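Local coordinates for uncharacterized protein (Parabacteroides distasonis, PDB 3LM3) that is of unknown function but is probably a glycoside hydrolase or carbohydrate deacetylase, at residues S410-I415 with A419-D424; V172-H177 with W361-E366; L369-D374 with V427-L432; C224-G229 with N355-K360; T231-G234 with Y238-R241. All coordinates share one frame; numbering follows the deposited sequence. Where two conformers were deposited one is given.

Contact 1 of 5, residues S410-I415 with A419-D424; sequences SLINKI and ALRPQD
The guanidinium of Arg421 lies between two side chains: the methyl CG2 of Ile412 rests on one face, offset toward the rim, and Gln423 CD lies over the centre of the other. Its edges are taken up by acceptors. At the far end Arg421 NH1 and NH2 both reach Asn413 O, NH2 at 2.9 Å and NH1 at 3.1 Å; NH1 arrives on a lone pair, whereas NH2 stands above the carbonyl plane. Along the other edge Asp424 closes a side-on salt bridge, Arg421 NE to Asp424 OD2 at 3.0 Å and nearly straight (173°), Arg421 NH2 to Asp424 OD1 at 2.8 Å. The carboxylate, on the short 3-10 turn 422-424, also takes the backbone N of Arg421 on OD2 and that of Asn416 on OD1. Both segments belong to the long loop between strand 383-389 and helix 434-443, so the arginine pins one turn of this loop against another. A leucine in place of Arg421 would probably leave the Asp424 carboxylate without its countercharge and Asn413 O without either donor. A branched apolar residue suits the place of Ile415, whose buried side chain packs on Leu432 and on Val384 of the strand.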
# COMPACT_ATOMS: atom_id res chain seq x y z
N SER A 410 -9.57 5.08 -10.65
CA SER A 410 -10.15 5.56 -9.41
C SER A 410 -11.64 5.31 -9.31
O SER A 410 -12.36 5.37 -10.31
CB SER A 410 -9.87 7.05 -9.21
OG SER A 410 -8.47 7.29 -9.09
N LEU A 411 -12.08 5.06 -8.10
CA LEU A 411 -13.51 4.91 -7.79
C LEU A 411 -13.96 6.21 -7.14
O LEU A 411 -13.61 6.51 -5.99
CB LEU A 411 -13.74 3.68 -6.90
CG LEU A 411 -15.18 3.17 -6.82
CD1 LEU A 411 -15.22 1.72 -6.30
CD2 LEU A 411 -16.07 4.11 -5.97
N ILE A 412 -14.72 7.01 -7.88
CA ILE A 412 -15.11 8.35 -7.46
C ILE A 412 -16.58 8.53 -7.79
O ILE A 412 -17.03 8.16 -8.90
CB ILE A 412 -14.25 9.40 -8.21
CG1 ILE A 412 -12.81 9.35 -7.73
CG2 ILE A 412 -14.77 10.83 -8.02
CD1 ILE A 412 -11.81 10.22 -8.52
N ASN A 413 -17.35 9.06 -6.84
CA ASN A 413 -18.73 9.38 -7.12
C ASN A 413 -19.08 10.70 -6.43
O ASN A 413 -18.85 11.74 -7.03
CB ASN A 413 -19.68 8.20 -6.84
CG ASN A 413 -19.39 7.47 -5.55
OD1 ASN A 413 -19.53 8.01 -4.47
ND2 ASN A 413 -19.08 6.18 -5.67
N LYS A 414 -19.53 10.70 -5.18
CA LYS A 414 -20.12 11.93 -4.61
C LYS A 414 -19.10 13.07 -4.36
O LYS A 414 -19.17 14.14 -4.98
CB LYS A 414 -20.91 11.62 -3.32
CG LYS A 414 -22.02 10.57 -3.50
CD LYS A 414 -22.92 10.85 -4.72
CE LYS A 414 -24.31 10.15 -4.64
NZ LYS A 414 -25.29 10.85 -3.75
N ILE A 415 -18.16 12.85 -3.45
CA ILE A 415 -17.13 13.83 -3.11
C ILE A 415 -15.80 13.08 -2.98
O ILE A 415 -15.72 12.09 -2.26
CB ILE A 415 -17.45 14.55 -1.76
CG1 ILE A 415 -18.82 15.26 -1.85
CG2 ILE A 415 -16.38 15.57 -1.37
CD1 ILE A 415 -19.23 16.00 -0.59
N ALA A 419 -10.28 16.86 -4.81
CA ALA A 419 -10.92 18.18 -5.02
C ALA A 419 -10.71 18.73 -6.43
O ALA A 419 -10.52 19.95 -6.62
CB ALA A 419 -10.45 19.20 -3.97
N LEU A 420 -10.75 17.84 -7.41
CA LEU A 420 -10.49 18.22 -8.79
C LEU A 420 -11.74 18.63 -9.55
O LEU A 420 -11.62 19.25 -10.59
CB LEU A 420 -9.74 17.14 -9.55
CG LEU A 420 -8.36 16.83 -8.94
CD1 LEU A 420 -7.69 15.73 -9.70
CD2 LEU A 420 -7.45 18.06 -8.90
N ARG A 421 -12.91 18.29 -9.02
CA ARG A 421 -14.21 18.65 -9.63
C ARG A 421 -14.96 19.70 -8.80
O ARG A 421 -14.80 19.77 -7.58
CB ARG A 421 -15.09 17.40 -9.73
CG ARG A 421 -14.45 16.23 -10.45
CD ARG A 421 -15.30 14.99 -10.29
NE ARG A 421 -15.53 14.64 -8.89
CZ ARG A 421 -16.42 13.74 -8.46
NH1 ARG A 421 -17.15 13.04 -9.32
NH2 ARG A 421 -16.57 13.54 -7.15
N PRO A 422 -15.81 20.52 -9.43
CA PRO A 422 -16.58 21.48 -8.62
C PRO A 422 -17.40 20.83 -7.47
O PRO A 422 -17.51 21.40 -6.39
CB PRO A 422 -17.48 22.19 -9.65
CG PRO A 422 -16.77 21.99 -10.96
CD PRO A 422 -16.03 20.70 -10.88
N GLN A 423 -17.91 19.62 -7.70
CA GLN A 423 -18.75 18.95 -6.71
C GLN A 423 -17.94 18.46 -5.51
O GLN A 423 -18.51 18.03 -4.50
CB GLN A 423 -19.47 17.75 -7.32
CG GLN A 423 -18.58 16.55 -7.67
CD GLN A 423 -19.33 15.53 -8.48
OE1 GLN A 423 -19.80 14.51 -7.94
NE2 GLN A 423 -19.48 15.80 -9.76
N ASP A 424 -16.61 18.51 -5.62
CA ASP A 424 -15.74 18.10 -4.53
C ASP A 424 -15.49 19.19 -3.49
O ASP A 424 -14.75 18.98 -2.54
CB ASP A 424 -14.41 17.61 -5.10
CG ASP A 424 -14.56 16.35 -5.94
OD1 ASP A 424 -15.40 15.48 -5.57
OD2 ASP A 424 -13.85 16.23 -6.97

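Contact 2 of 5, residues V172-H177 with W361-E366; sequences VIWSQH and WFMNKE
Trp174 turns its CG anti to the backbone N (chi1 -172°), which carries the indole out from its loop toward strand 357-363, while Met363, a selenomethionine, stretches a chain that is extended beyond CG (chi3 176°) to bring its methyl CE to the same place. The two tryptophans then meet edge to face. The six-membered ring of Trp174 presents its edge to the face of Trp361, in an offset T-shaped stack with the planes at 82° and the centroid of that ring 5.6 Å from the centroid of the five-membered ring of Trp361. The closest atoms are the two CZ2 carbons, Trp174 CZ2 to Trp361 CZ2 at 3.8 Å. Met363 CE lies over the same face of Trp361 and comes within 4.0 Å of Trp174 CZ2, filling the angle between the two indoles. Large, flat apolar groups suit this buried place, and the one polar atom of the Trp174 ring, NE1, is satisfied by Ser187 O. Were Trp361 cut back to an alanine, the edge of Trp174 would probably face a gap, and Met363 CE would be likely to lose the ring it lies over. The tryptophan of the loop is also set by its backbone: it occupies the second position of a type II turn from Ile173 to Gln176, closed by Gln176 N to Ile173 O. The contact joins the loop that follows strand 168-172 to the antiparallel sheet, with Ala225 of helix 222-225 touching Trp174, and Arg368 of the adjacent strand 367-374 touching both tryptophans and Met363.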
# COMPACT_ATOMS: atom_id res chain seq x y z
N VAL A 172 -3.77 -2.21 -3.77
CA VAL A 172 -4.31 -0.88 -3.32
C VAL A 172 -3.06 -0.00 -3.35
O VAL A 172 -2.14 -0.31 -2.68
CB VAL A 172 -4.91 -0.91 -1.84
CG1 VAL A 172 -5.14 0.53 -1.25
CG2 VAL A 172 -6.13 -1.78 -1.72
N ILE A 173 -2.99 1.06 -4.18
CA ILE A 173 -1.96 2.13 -3.98
C ILE A 173 -2.79 3.27 -3.45
O ILE A 173 -3.29 4.14 -4.18
CB ILE A 173 -1.06 2.53 -5.20
CG1 ILE A 173 -0.26 1.32 -5.72
CG2 ILE A 173 0.00 3.51 -4.74
CD1 ILE A 173 0.91 1.65 -6.73
N TRP A 174 -3.02 3.22 -2.14
CA TRP A 174 -4.09 4.00 -1.53
C TRP A 174 -3.94 5.48 -1.82
O TRP A 174 -2.88 6.08 -1.58
CB TRP A 174 -4.18 3.79 -0.00
CG TRP A 174 -5.42 4.46 0.50
CD1 TRP A 174 -6.70 4.02 0.34
CD2 TRP A 174 -5.51 5.75 1.11
NE1 TRP A 174 -7.58 4.93 0.84
CE2 TRP A 174 -6.88 6.02 1.31
CE3 TRP A 174 -4.57 6.71 1.50
CZ2 TRP A 174 -7.32 7.20 1.88
CZ3 TRP A 174 -5.03 7.89 2.07
CH2 TRP A 174 -6.38 8.12 2.26
N SER A 175 -5.02 6.08 -2.34
CA SER A 175 -5.14 7.50 -2.65
C SER A 175 -4.35 7.98 -3.83
O SER A 175 -4.38 9.16 -4.13
CB SER A 175 -4.86 8.43 -1.46
OG SER A 175 -3.48 8.62 -1.17
N GLN A 176 -3.68 7.11 -4.55
CA GLN A 176 -2.84 7.55 -5.66
C GLN A 176 -3.68 8.26 -6.72
O GLN A 176 -4.68 7.72 -7.22
CB GLN A 176 -2.10 6.36 -6.29
CG GLN A 176 -1.51 6.65 -7.67
CD GLN A 176 -0.71 7.92 -7.69
OE1 GLN A 176 -0.66 8.63 -8.71
NE2 GLN A 176 -0.12 8.24 -6.57
N HIS A 177 -3.28 9.49 -7.05
CA HIS A 177 -3.89 10.22 -8.15
C HIS A 177 -2.74 11.08 -8.73
O HIS A 177 -2.03 11.79 -7.99
CB HIS A 177 -5.11 11.04 -7.67
CG HIS A 177 -6.27 11.09 -8.65
ND1 HIS A 177 -7.19 10.07 -8.79
CD2 HIS A 177 -6.69 12.08 -9.48
CE1 HIS A 177 -8.09 10.40 -9.70
NE2 HIS A 177 -7.81 11.62 -10.13
N TRP A 361 -11.07 9.74 9.26
CA TRP A 361 -11.53 8.81 8.21
C TRP A 361 -12.42 7.74 8.81
O TRP A 361 -12.18 7.29 9.94
CB TRP A 361 -10.33 8.10 7.55
CG TRP A 361 -9.76 8.79 6.36
CD1 TRP A 361 -8.59 9.50 6.30
CD2 TRP A 361 -10.35 8.88 5.07
NE1 TRP A 361 -8.40 9.99 5.02
CE2 TRP A 361 -9.47 9.62 4.25
CE3 TRP A 361 -11.55 8.40 4.50
CZ2 TRP A 361 -9.76 9.90 2.92
CZ3 TRP A 361 -11.82 8.69 3.17
CH2 TRP A 361 -10.93 9.42 2.40
N PHE A 362 -13.44 7.35 8.06
CA PHE A 362 -14.37 6.27 8.36
C PHE A 362 -14.45 5.40 7.12
O PHE A 362 -14.67 5.92 6.02
CB PHE A 362 -15.76 6.85 8.68
CG PHE A 362 -15.76 7.85 9.80
CD1 PHE A 362 -15.41 9.17 9.56
CD2 PHE A 362 -16.07 7.46 11.11
CE1 PHE A 362 -15.40 10.10 10.57
CE2 PHE A 362 -16.06 8.41 12.14
CZ PHE A 362 -15.71 9.71 11.86
N MSE A 363 -14.26 4.11 7.28
CA MSE A 363 -14.28 3.19 6.14
C MSE A 363 -15.05 1.93 6.52
O MSE A 363 -14.74 1.28 7.52
CB MSE A 363 -12.85 2.80 5.74
CG MSE A 363 -12.01 3.95 5.28
SE MSE A 363 -10.12 3.63 5.52
CE MSE A 363 -9.40 5.26 4.67
N ASN A 364 -16.05 1.62 5.71
CA ASN A 364 -16.84 0.41 5.94
C ASN A 364 -17.22 -0.20 4.58
O ASN A 364 -16.82 0.30 3.53
CB ASN A 364 -18.05 0.72 6.82
CG ASN A 364 -18.97 1.73 6.19
OD1 ASN A 364 -19.58 1.47 5.16
ND2 ASN A 364 -19.02 2.94 6.77
N LYS A 365 -17.96 -1.30 4.59
CA LYS A 365 -18.31 -2.00 3.34
C LYS A 365 -19.03 -1.09 2.35
O LYS A 365 -18.91 -1.25 1.15
CB LYS A 365 -19.18 -3.22 3.66
CG LYS A 365 -19.62 -4.01 2.45
CD LYS A 365 -20.47 -5.20 2.82
CE LYS A 365 -21.91 -4.84 2.96
NZ LYS A 365 -22.81 -6.03 3.26
N GLU A 366 -19.84 -0.17 2.87
CA GLU A 366 -20.74 0.60 2.03
C GLU A 366 -20.25 1.99 1.62
O GLU A 366 -20.76 2.52 0.65
CB GLU A 366 -22.13 0.65 2.64
CG GLU A 366 -22.83 -0.71 2.52
CD GLU A 366 -24.28 -0.66 3.01
OE1 GLU A 366 -24.49 -0.52 4.22
OE2 GLU A 366 -25.17 -0.77 2.15

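Contact 3 of 5, residues L369-D374 with V427-L432; sequences LALLRD and VLIDKL
Ile429 reaches across to Leu369 and Leu371 on one face of the antiparallel sheet 341-346, 357-363, 367-374 and 383-389. Strand 367-374 is an inner strand of this sheet, and the segment 427-432 contains a short 3-10 turn, 429-431, in the loop leading to helix 434-443. Residues 369 and 371 alternate in the strand with Ala370, so both leucines lie on the same side of the sheet; Leu369 points at the turn, while Leu371 brings only the end of its side chain close. The packed part of the contact is small and wholly apolar: no hydrogen bond crosses it, and the backbones stay well apart, with the CA atoms of Leu371 and Ile429 8.6 Å from each other. Branched aliphatic residues suit the site, since they fill the distance between turn and sheet without leaving a polar atom to be satisfied. The strand leucines are buried, each also touching Phe362 of one neighbouring strand and Val384 of the other.

The other side of the turn is of a different kind. Asp430 and Lys431 are exposed and charged, and any ion pair between them is long and doubtful. The turn keeps its shape through its own backbone, with Lys431 N bonded to Leu428 O at 2.9 Å. Its polar residues thus stand away from the sheet while one isoleucine is directed at it. That isoleucine ends in a single methyl serving both leucines: Ile429 CD1 lies 4.4 Å from Leu371 CD2 and 4.5 Å from Leu369 CD2.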
# COMPACT_ATOMS: atom_id res chain seq x y z
N LEU A 369 -15.64 7.86 4.22
CA LEU A 369 -15.96 9.24 4.56
C LEU A 369 -14.77 9.87 5.27
O LEU A 369 -14.27 9.30 6.22
CB LEU A 369 -17.17 9.29 5.50
CG LEU A 369 -17.57 10.61 6.14
CD1 LEU A 369 -18.18 11.57 5.10
CD2 LEU A 369 -18.60 10.38 7.28
N ALA A 370 -14.39 11.07 4.83
CA ALA A 370 -13.37 11.88 5.51
C ALA A 370 -13.91 13.24 5.90
O ALA A 370 -14.53 13.94 5.08
CB ALA A 370 -12.16 12.09 4.61
N LEU A 371 -13.63 13.64 7.14
CA LEU A 371 -14.00 14.94 7.67
C LEU A 371 -12.69 15.67 8.00
O LEU A 371 -11.76 15.07 8.56
CB LEU A 371 -14.82 14.76 8.95
CG LEU A 371 -16.11 13.95 8.82
CD1 LEU A 371 -16.77 13.80 10.21
CD2 LEU A 371 -17.05 14.59 7.83
N LEU A 372 -12.64 16.96 7.69
CA LEU A 372 -11.44 17.78 7.91
C LEU A 372 -11.85 19.03 8.67
O LEU A 372 -12.88 19.67 8.33
CB LEU A 372 -10.83 18.18 6.58
CG LEU A 372 -9.45 18.84 6.67
CD1 LEU A 372 -8.37 17.87 7.14
CD2 LEU A 372 -9.08 19.45 5.34
N ARG A 373 -11.04 19.40 9.66
CA ARG A 373 -11.35 20.54 10.54
C ARG A 373 -10.09 21.35 10.81
O ARG A 373 -9.03 20.78 10.99
CB ARG A 373 -11.95 20.05 11.85
CG ARG A 373 -12.38 21.16 12.80
CD ARG A 373 -13.21 20.62 13.97
NE ARG A 373 -12.46 19.74 14.86
CZ ARG A 373 -11.87 20.11 16.00
NH1 ARG A 373 -11.92 21.38 16.39
NH2 ARG A 373 -11.23 19.22 16.75
N ASP A 374 -10.21 22.67 10.75
CA ASP A 374 -9.17 23.61 11.15
C ASP A 374 -9.36 23.82 12.63
O ASP A 374 -10.14 24.71 13.03
CB ASP A 374 -9.30 24.93 10.34
CG ASP A 374 -8.42 26.04 10.86
OD1 ASP A 374 -7.42 25.74 11.52
OD2 ASP A 374 -8.75 27.23 10.61
N VAL A 427 -17.97 20.43 2.18
CA VAL A 427 -19.28 20.89 2.67
C VAL A 427 -19.57 20.30 4.03
O VAL A 427 -19.12 19.20 4.34
CB VAL A 427 -20.43 20.51 1.74
CG1 VAL A 427 -20.26 21.19 0.38
CG2 VAL A 427 -20.55 19.00 1.60
N LEU A 428 -20.39 20.99 4.82
CA LEU A 428 -20.88 20.42 6.06
C LEU A 428 -21.69 19.16 5.78
O LEU A 428 -22.36 19.01 4.75
CB LEU A 428 -21.77 21.42 6.81
CG LEU A 428 -21.15 22.74 7.24
CD1 LEU A 428 -22.24 23.60 7.87
CD2 LEU A 428 -20.02 22.55 8.22
N ILE A 429 -21.64 18.25 6.73
CA ILE A 429 -22.30 16.98 6.59
C ILE A 429 -23.82 17.16 6.39
O ILE A 429 -24.48 16.39 5.67
CB ILE A 429 -21.93 16.07 7.80
CG1 ILE A 429 -22.00 14.59 7.41
CG2 ILE A 429 -22.71 16.42 9.02
CD1 ILE A 429 -21.36 13.69 8.46
N ASP A 430 -24.39 18.21 6.98
CA ASP A 430 -25.83 18.47 6.83
C ASP A 430 -26.21 19.07 5.47
O ASP A 430 -27.36 19.30 5.21
CB ASP A 430 -26.41 19.30 8.00
CG ASP A 430 -25.92 20.73 8.04
OD1 ASP A 430 -25.16 21.17 7.16
OD2 ASP A 430 -26.32 21.45 8.99
N LYS A 431 -25.21 19.29 4.60
CA LYS A 431 -25.43 19.68 3.22
C LYS A 431 -25.49 18.50 2.25
O LYS A 431 -25.85 18.67 1.09
CB LYS A 431 -24.30 20.61 2.76
CG LYS A 431 -24.13 21.85 3.53
CD LYS A 431 -25.33 22.73 3.41
CE LYS A 431 -25.03 24.14 3.83
NZ LYS A 431 -24.58 24.18 5.23
N LEU A 432 -25.13 17.30 2.71
CA LEU A 432 -25.27 16.12 1.88
C LEU A 432 -26.74 15.80 1.63
O LEU A 432 -27.60 16.14 2.42
CB LEU A 432 -24.58 14.90 2.51
CG LEU A 432 -23.08 15.07 2.77
CD1 LEU A 432 -22.56 13.77 3.37
CD2 LEU A 432 -22.28 15.45 1.50

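Contact 4 of 5, residues C224-G229 with N355-K360; sequences CARRSG and NNLEIK
The antiparallel sheet that follows the larger parallel-stranded part of the chain is met on one face by the turn leaving helix 222-225, and Arg226 makes the join. Its chain is bent at chi3 (-59°), which turns the guanidinium so that one face receives the methyl CD1 of Leu357, offset toward the rim and 3.6 Å from Arg226 NH2. This is apolar packing on a flat cationic group, with no hydrogen bond across the contact. Nearer the backbone, the aliphatic part of the arginine does similar work: Arg226 CG lies 4.2 Å from Ile359 CD1. An arginine suits the place because its methylenes can lie against a buried isoleucine while its guanidinium can still bond to Ile223 O. That bond, donated by NE, holds the polar end from its own side of the contact. Leu357 and Ile359, two residues apart on strand 357-363, point the same way toward the turn. Around them, Ile223 of helix 222-225 touches both, and Leu372 of strand 367-374 and Ile385 of strand 383-389 extend the apolar surface beneath Arg226.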
# COMPACT_ATOMS: atom_id res chain seq x y z
N CYS A 224 -1.29 14.70 4.19
CA CYS A 224 -0.53 14.91 2.97
C CYS A 224 -1.25 14.33 1.75
O CYS A 224 -1.22 14.89 0.65
CB CYS A 224 0.84 14.27 3.08
SG CYS A 224 1.83 14.82 4.50
N ALA A 225 -1.90 13.18 1.96
CA ALA A 225 -2.47 12.39 0.86
C ALA A 225 -3.76 12.96 0.31
O ALA A 225 -4.25 12.45 -0.69
CB ALA A 225 -2.66 10.94 1.33
N ARG A 226 -4.33 14.00 0.92
CA ARG A 226 -5.50 14.67 0.36
C ARG A 226 -5.22 15.24 -1.01
O ARG A 226 -6.11 15.31 -1.84
CB ARG A 226 -5.95 15.86 1.24
CG ARG A 226 -6.39 15.51 2.62
CD ARG A 226 -6.58 16.80 3.43
NE ARG A 226 -5.33 17.56 3.50
CZ ARG A 226 -5.17 18.87 3.37
NH1 ARG A 226 -6.22 19.69 3.24
NH2 ARG A 226 -3.97 19.40 3.42
N ARG A 227 -4.00 15.70 -1.25
CA ARG A 227 -3.61 16.36 -2.50
C ARG A 227 -3.40 15.40 -3.65
O ARG A 227 -3.09 14.27 -3.44
CB ARG A 227 -2.29 17.11 -2.34
CG ARG A 227 -2.41 18.51 -1.82
CD ARG A 227 -2.94 18.58 -0.39
NE ARG A 227 -3.17 19.97 0.01
CZ ARG A 227 -2.22 20.87 0.31
NH1 ARG A 227 -0.93 20.58 0.26
NH2 ARG A 227 -2.59 22.10 0.64
N SER A 228 -3.58 15.92 -4.88
CA SER A 228 -3.08 15.30 -6.10
C SER A 228 -1.71 15.86 -6.38
O SER A 228 -1.51 17.06 -6.24
CB SER A 228 -4.02 15.63 -7.29
OG SER A 228 -3.64 14.95 -8.49
N GLY A 229 -0.78 15.00 -6.78
CA GLY A 229 0.56 15.38 -7.19
C GLY A 229 1.45 15.97 -6.08
O GLY A 229 1.27 15.65 -4.90
N ASN A 355 -0.18 21.48 10.89
CA ASN A 355 -0.53 21.27 12.28
C ASN A 355 -1.95 21.69 12.65
O ASN A 355 -2.48 21.16 13.61
CB ASN A 355 0.49 21.94 13.23
CG ASN A 355 0.64 23.44 13.07
OD1 ASN A 355 -0.09 24.10 12.32
ND2 ASN A 355 1.58 24.01 13.85
N ASN A 356 -2.53 22.60 11.89
CA ASN A 356 -3.82 23.15 12.21
C ASN A 356 -4.96 22.25 11.76
O ASN A 356 -6.12 22.55 12.07
CB ASN A 356 -4.00 24.51 11.54
CG ASN A 356 -4.10 24.41 10.04
OD1 ASN A 356 -3.14 24.01 9.38
ND2 ASN A 356 -5.25 24.81 9.48
N LEU A 357 -4.63 21.16 11.07
CA LEU A 357 -5.66 20.27 10.52
C LEU A 357 -5.86 19.01 11.35
O LEU A 357 -4.90 18.39 11.81
CB LEU A 357 -5.30 19.90 9.07
CG LEU A 357 -5.23 21.05 8.07
CD1 LEU A 357 -4.74 20.55 6.71
CD2 LEU A 357 -6.59 21.76 7.93
N GLU A 358 -7.14 18.64 11.53
CA GLU A 358 -7.53 17.37 12.11
C GLU A 358 -8.37 16.65 11.08
O GLU A 358 -9.40 17.20 10.58
CB GLU A 358 -8.34 17.56 13.38
CG GLU A 358 -8.75 16.24 14.00
CD GLU A 358 -9.40 16.45 15.35
OE1 GLU A 358 -8.67 16.60 16.35
OE2 GLU A 358 -10.64 16.49 15.40
N ILE A 359 -7.94 15.44 10.70
CA ILE A 359 -8.67 14.62 9.74
C ILE A 359 -9.22 13.39 10.42
O ILE A 359 -8.54 12.80 11.27
CB ILE A 359 -7.82 14.25 8.49
CG1 ILE A 359 -8.70 13.62 7.40
CG2 ILE A 359 -6.63 13.31 8.84
CD1 ILE A 359 -7.99 13.61 6.05
N LYS A 360 -10.46 13.02 10.09
CA LYS A 360 -11.05 11.80 10.55
C LYS A 360 -11.49 11.00 9.33
O LYS A 360 -12.23 11.51 8.48
CB LYS A 360 -12.26 12.07 11.43
CG LYS A 360 -11.91 12.75 12.74
CD LYS A 360 -13.11 12.93 13.65
CE LYS A 360 -12.64 13.48 14.98
NZ LYS A 360 -13.76 13.77 15.95

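Contact 5 of 5, residues T231-G234 with Y238-R241; sequences TGHG and YNSR
Thr231 and Tyr238 face each other with their CA atoms 5.6 Å apart, and the backbone N of Thr231 donates to Tyr238 O at 2.9 Å. The return bond uses a side chain in place of a carbonyl: Tyr238 N donates to Thr231 OG1 at 3.0 Å. For this OG1 sits between the backbone N and the carbonyl carbon of its own residue (chi1 59°), a rotamer that sends the methyl of Thr231, CG2, the other way, to within 3.4 Å of Tyr238 CE2. Threonine suits the position because its two branches do separate jobs, one polar and one apolar.

A third bond is made by Asn239, whose ND2 gives a fairly straight bond (164°) to Gly232 O at 3.0 Å. The carbonyl is met from above its plane, while the oxygen lies close to the plane of the amide. Asn239 ND2 also approaches the edge of the His233 ring, 3.6 Å from His233 CD2; the polar end of that ring is engaged by Lys251 through ND1. Gly232 has a backbone conformation in which a side chain would press on the carbonyl O of Thr231, so glycine fits here. On its other side Asn239 OD1 accepts from Arg241 N at 2.9 Å, forming an Asx turn.

Asparagine is therefore used at both ends: its NH2 ties the two segments together and its oxygen shapes the chain that follows. Three hydrogen bonds, joined by the contact of the Thr231 methyl with the Tyr238 ring, are likely to fix the course of this surface loop.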
# COMPACT_ATOMS: atom_id res chain seq x y z
N THR A 231 5.01 19.09 -5.35
CA THR A 231 5.95 20.12 -5.82
C THR A 231 7.38 19.57 -5.83
O THR A 231 8.27 20.14 -6.49
CB THR A 231 5.94 21.35 -4.96
OG1 THR A 231 6.28 20.97 -3.62
CG2 THR A 231 4.59 22.08 -5.01
N GLY A 232 7.62 18.48 -5.12
CA GLY A 232 8.96 17.96 -4.92
C GLY A 232 9.02 17.10 -3.67
O GLY A 232 7.97 16.76 -3.10
N HIS A 233 10.23 16.76 -3.26
CA HIS A 233 10.44 15.84 -2.13
C HIS A 233 10.83 16.57 -0.83
O HIS A 233 10.92 15.92 0.21
CB HIS A 233 11.54 14.81 -2.45
CG HIS A 233 11.19 13.84 -3.53
ND1 HIS A 233 12.16 13.13 -4.21
CD2 HIS A 233 10.00 13.44 -4.03
CE1 HIS A 233 11.58 12.36 -5.11
NE2 HIS A 233 10.27 12.53 -5.03
N GLY A 234 11.08 17.87 -0.89
CA GLY A 234 11.65 18.57 0.26
C GLY A 234 10.64 19.06 1.27
O GLY A 234 9.45 19.09 1.01
N TYR A 238 4.94 20.27 -1.05
CA TYR A 238 3.93 19.29 -0.70
C TYR A 238 4.07 18.05 -1.57
O TYR A 238 4.61 18.12 -2.68
CB TYR A 238 2.50 19.87 -0.76
CG TYR A 238 1.88 20.03 -2.13
CD1 TYR A 238 1.22 18.98 -2.74
CD2 TYR A 238 1.95 21.22 -2.79
CE1 TYR A 238 0.64 19.15 -4.02
CE2 TYR A 238 1.36 21.41 -4.04
CZ TYR A 238 0.74 20.37 -4.65
OH TYR A 238 0.12 20.58 -5.90
N ASN A 239 3.63 16.91 -1.05
CA ASN A 239 3.78 15.68 -1.77
C ASN A 239 2.71 14.72 -1.32
O ASN A 239 2.67 14.29 -0.16
CB ASN A 239 5.18 15.09 -1.61
CG ASN A 239 5.45 13.97 -2.57
OD1 ASN A 239 4.68 13.03 -2.68
ND2 ASN A 239 6.58 14.07 -3.31
N SER A 240 1.81 14.39 -2.25
CA SER A 240 0.69 13.51 -1.94
C SER A 240 1.04 12.05 -1.61
O SER A 240 0.17 11.30 -1.18
CB SER A 240 -0.30 13.52 -3.09
OG SER A 240 0.28 12.92 -4.21
N ARG A 241 2.32 11.68 -1.75
CA ARG A 241 2.79 10.34 -1.39
C ARG A 241 3.58 10.28 -0.11
O ARG A 241 4.19 9.25 0.21
CB ARG A 241 3.60 9.74 -2.53
CG ARG A 241 2.82 9.57 -3.82
CD ARG A 241 1.56 8.71 -3.63
NE ARG A 241 1.93 7.41 -3.08
CZ ARG A 241 1.07 6.52 -2.59
NH1 ARG A 241 -0.23 6.80 -2.53
NH2 ARG A 241 1.56 5.35 -2.15

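Overall arrangement
Contacts 2, 3 and 4 all lean on the antiparallel sheet: contacts 2 and 4 share strand 357-363, and contact 3 uses its neighbour 367-374, to which Phe362 N is joined by a probable hydrogen bond with Leu369 O (2.8 Å). Contact 5 is nested within the loop closed by contact 4, their centres about 12 Å apart, and reaches contact 2 through Arg241 NH1, 2.9 Å from Trp174 O. Contact 1 is nested within the loop closed by contact 3 and packs on it through Ile415 CD1, 3.7 Å from Leu432 CD2. A bound di(hydroxyethyl)ether lies about 4 Å from the side chain of Leu357 in contact 4; no catalytic site is established here.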